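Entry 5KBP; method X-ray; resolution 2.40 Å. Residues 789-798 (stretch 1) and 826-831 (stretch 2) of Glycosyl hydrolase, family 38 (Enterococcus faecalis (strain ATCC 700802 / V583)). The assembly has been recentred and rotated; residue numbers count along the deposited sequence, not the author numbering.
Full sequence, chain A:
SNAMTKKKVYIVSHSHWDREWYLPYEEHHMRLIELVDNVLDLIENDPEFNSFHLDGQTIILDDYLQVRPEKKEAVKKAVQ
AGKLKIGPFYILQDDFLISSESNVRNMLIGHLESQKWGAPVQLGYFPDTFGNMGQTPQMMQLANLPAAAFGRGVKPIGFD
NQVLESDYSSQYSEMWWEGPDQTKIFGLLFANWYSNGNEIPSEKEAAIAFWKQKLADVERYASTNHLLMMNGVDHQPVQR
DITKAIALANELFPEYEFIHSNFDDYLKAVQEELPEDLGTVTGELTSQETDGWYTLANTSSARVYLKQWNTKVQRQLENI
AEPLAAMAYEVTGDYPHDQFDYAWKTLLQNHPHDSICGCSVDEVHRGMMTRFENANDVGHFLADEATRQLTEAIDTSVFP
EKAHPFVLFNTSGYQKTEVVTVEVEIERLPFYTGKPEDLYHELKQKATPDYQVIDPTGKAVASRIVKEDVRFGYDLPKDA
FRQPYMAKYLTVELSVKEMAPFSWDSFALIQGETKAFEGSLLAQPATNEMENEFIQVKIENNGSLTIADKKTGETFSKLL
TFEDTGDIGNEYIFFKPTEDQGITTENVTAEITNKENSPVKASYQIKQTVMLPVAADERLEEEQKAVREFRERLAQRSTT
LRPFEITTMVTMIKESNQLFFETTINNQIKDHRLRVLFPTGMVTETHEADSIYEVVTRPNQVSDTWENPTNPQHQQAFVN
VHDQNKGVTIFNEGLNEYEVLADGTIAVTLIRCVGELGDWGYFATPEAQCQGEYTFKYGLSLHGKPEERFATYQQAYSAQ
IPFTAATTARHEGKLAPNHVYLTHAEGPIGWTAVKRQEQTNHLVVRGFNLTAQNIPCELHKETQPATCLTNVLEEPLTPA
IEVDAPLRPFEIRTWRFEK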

# COMPACT_ATOMS: atom_id res chain seq x y z
N ARG A 789 11.96 -26.36 31.60
CA ARG A 789 11.85 -25.09 30.90
C ARG A 789 11.58 -25.28 29.41
O ARG A 789 10.97 -24.40 28.78
CB ARG A 789 13.12 -24.26 31.10
CG ARG A 789 14.20 -24.48 30.05
CD ARG A 789 15.42 -23.61 30.31
NE ARG A 789 16.39 -24.28 31.18
CZ ARG A 789 17.57 -24.72 30.77
NH1 ARG A 789 17.93 -24.56 29.50
NH2 ARG A 789 18.40 -25.31 31.62
N PHE A 790 11.99 -26.41 28.84
CA PHE A 790 11.84 -26.61 27.40
C PHE A 790 10.40 -26.90 27.02
O PHE A 790 9.97 -26.54 25.92
CB PHE A 790 12.76 -27.73 26.93
CG PHE A 790 14.21 -27.48 27.24
CD1 PHE A 790 14.91 -26.48 26.59
CD2 PHE A 790 14.87 -28.24 28.19
CE1 PHE A 790 16.24 -26.24 26.87
CE2 PHE A 790 16.20 -28.01 28.48
CZ PHE A 790 16.88 -27.01 27.82
N ALA A 791 9.63 -27.54 27.91
CA ALA A 791 8.21 -27.72 27.66
C ALA A 791 7.49 -26.38 27.59
O ALA A 791 6.58 -26.19 26.78
CB ALA A 791 7.59 -28.61 28.74
N THR A 792 7.90 -25.42 28.44
CA THR A 792 7.31 -24.09 28.39
C THR A 792 7.68 -23.36 27.11
O THR A 792 6.92 -22.49 26.65
CB THR A 792 7.76 -23.28 29.61
OG1 THR A 792 9.15 -22.96 29.48
CG2 THR A 792 7.54 -24.07 30.88
N TYR A 793 8.82 -23.70 26.51
CA TYR A 793 9.20 -23.08 25.24
C TYR A 793 8.34 -23.61 24.11
O TYR A 793 7.92 -22.85 23.23
CB TYR A 793 10.68 -23.34 24.95
CG TYR A 793 11.64 -22.75 25.95
CD1 TYR A 793 11.21 -21.88 26.95
CD2 TYR A 793 13.00 -23.06 25.90
CE1 TYR A 793 12.10 -21.35 27.86
CE2 TYR A 793 13.89 -22.53 26.80
CZ TYR A 793 13.43 -21.67 27.78
OH TYR A 793 14.32 -21.14 28.69
N GLN A 794 8.06 -24.92 24.10
CA GLN A 794 7.23 -25.51 23.06
C GLN A 794 5.81 -24.96 23.12
O GLN A 794 5.23 -24.59 22.09
CB GLN A 794 7.23 -27.03 23.20
CG GLN A 794 8.56 -27.70 22.89
CD GLN A 794 8.50 -29.21 23.00
OE1 GLN A 794 8.03 -29.75 24.00
NE2 GLN A 794 8.98 -29.89 21.97
N GLN A 795 5.23 -24.90 24.32
CA GLN A 795 3.89 -24.33 24.46
C GLN A 795 3.89 -22.83 24.17
O GLN A 795 2.85 -22.29 23.76
CB GLN A 795 3.36 -24.60 25.87
CG GLN A 795 3.10 -26.07 26.17
N ALA A 796 5.02 -22.16 24.36
CA ALA A 796 5.12 -20.76 23.95
C ALA A 796 5.07 -20.63 22.44
O ALA A 796 4.42 -19.72 21.90
CB ALA A 796 6.40 -20.14 24.51
N TYR A 797 5.76 -21.53 21.72
CA TYR A 797 5.61 -21.60 20.27
C TYR A 797 4.18 -21.97 19.90
O TYR A 797 3.63 -21.44 18.92
CB TYR A 797 6.58 -22.62 19.68
CG TYR A 797 8.04 -22.29 19.86
CD1 TYR A 797 8.51 -20.99 19.71
CD2 TYR A 797 8.96 -23.28 20.18
CE1 TYR A 797 9.85 -20.69 19.88
CE2 TYR A 797 10.30 -23.00 20.35
CZ TYR A 797 10.74 -21.70 20.19
OH TYR A 797 12.08 -21.41 20.36
N SER A 798 3.56 -22.87 20.66
CA SER A 798 2.24 -23.36 20.32
C SER A 798 1.16 -22.30 20.52
O SER A 798 0.12 -22.34 19.86
CB SER A 798 1.91 -24.60 21.16
OG SER A 798 0.67 -25.16 20.78
N GLU A 826 9.24 -36.96 20.34
CA GLU A 826 8.94 -36.13 21.50
C GLU A 826 10.23 -35.75 22.22
O GLU A 826 11.17 -36.54 22.32
CB GLU A 826 7.99 -36.89 22.43
CG GLU A 826 7.11 -36.00 23.29
CD GLU A 826 5.86 -36.72 23.76
OE1 GLU A 826 5.27 -37.46 22.96
OE2 GLU A 826 5.48 -36.54 24.94
N GLY A 827 10.27 -34.52 22.72
CA GLY A 827 11.44 -34.02 23.39
C GLY A 827 11.59 -32.51 23.27
O GLY A 827 10.68 -31.81 22.82
N PRO A 828 12.78 -31.98 23.68
CA PRO A 828 13.04 -30.52 23.64
C PRO A 828 13.40 -30.03 22.24
O PRO A 828 14.54 -29.66 21.94
CB PRO A 828 14.19 -30.37 24.64
CG PRO A 828 14.95 -31.65 24.50
CD PRO A 828 13.92 -32.72 24.24
N ILE A 829 12.40 -30.01 21.36
CA ILE A 829 12.59 -29.67 19.96
C ILE A 829 11.58 -28.60 19.57
O ILE A 829 10.42 -28.64 20.00
CB ILE A 829 12.45 -30.91 19.05
CG1 ILE A 829 13.42 -32.00 19.48
CG2 ILE A 829 12.67 -30.54 17.59
CD1 ILE A 829 13.23 -33.31 18.75
N GLY A 830 12.02 -27.64 18.76
CA GLY A 830 11.13 -26.67 18.15
C GLY A 830 10.93 -27.01 16.69
O GLY A 830 11.89 -27.22 15.94
N TRP A 831 9.66 -27.07 16.28
CA TRP A 831 9.28 -27.42 14.92
C TRP A 831 8.79 -26.16 14.22
O TRP A 831 7.86 -25.50 14.69
CB TRP A 831 8.19 -28.50 14.93
CG TRP A 831 8.61 -29.72 15.69
CD1 TRP A 831 8.35 -30.00 17.00
CD2 TRP A 831 9.37 -30.82 15.19
NE1 TRP A 831 8.90 -31.21 17.35
CE2 TRP A 831 9.53 -31.74 16.25
CE3 TRP A 831 9.94 -31.13 13.95
CZ2 TRP A 831 10.23 -32.93 16.11
CZ3 TRP A 831 10.63 -32.32 13.81
CH2 TRP A 831 10.77 -33.21 14.89

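Three helical residues, Phe790, Gln794 and Tyr797, spaced four and then three apart, lie on one side of stretch 1 and send their CA-to-CB bonds toward a segment that passes from loop into strand at Ile829. The backbones come near each other at two places: the CA atoms of Phe790 and Pro828 are 5.6 Å apart, those of Gln794 and Gly830 6.4 Å. The contact is small, burying 232 Å² over both sides.

All three helical side chains take the m rotamer at chi1, a well common in helices, where p tends to crowd the gamma atom against the backbone of the preceding turn. Gln794 does the polar work. With chi2 at t (-179°) its chain runs out extended, and chi3 of -50° sets the terminal amide so that NE2 donates to Ile829 O at 2.7 Å with a nearly straight N-H...O angle of 165°. The same NE2 lies 2.7 Å from Gly827 O, and Gly827 O accepts a hydrogen bond from Ile829 N at 2.9 Å within stretch 2. One amide group thus sits among the backbone atoms of the turn leading into the strand, and the bond depends on the main-chain carbonyl of Ile829 rather than on its side chain, which points away.

Apolar contacts flank this polar centre. Phe790 CB meets Pro828 CB at 3.8 Å, the proline ring offering a compact hydrocarbon surface. Further along, Tyr797 CE2 approaches Gly830 CA at 4.4 Å; an ideal CB on Gly830 would stand a tight 3.3 Å from that CE2, so the bare backbone leaves room for the aromatic ring.

Gly827 follows a different rule. At phi/psi of 151/-170 a CB would jam against the preceding carbonyl O and clash with Pro828 CD at 2.7 Å, so local backbone shape, not the helix, calls for glycine.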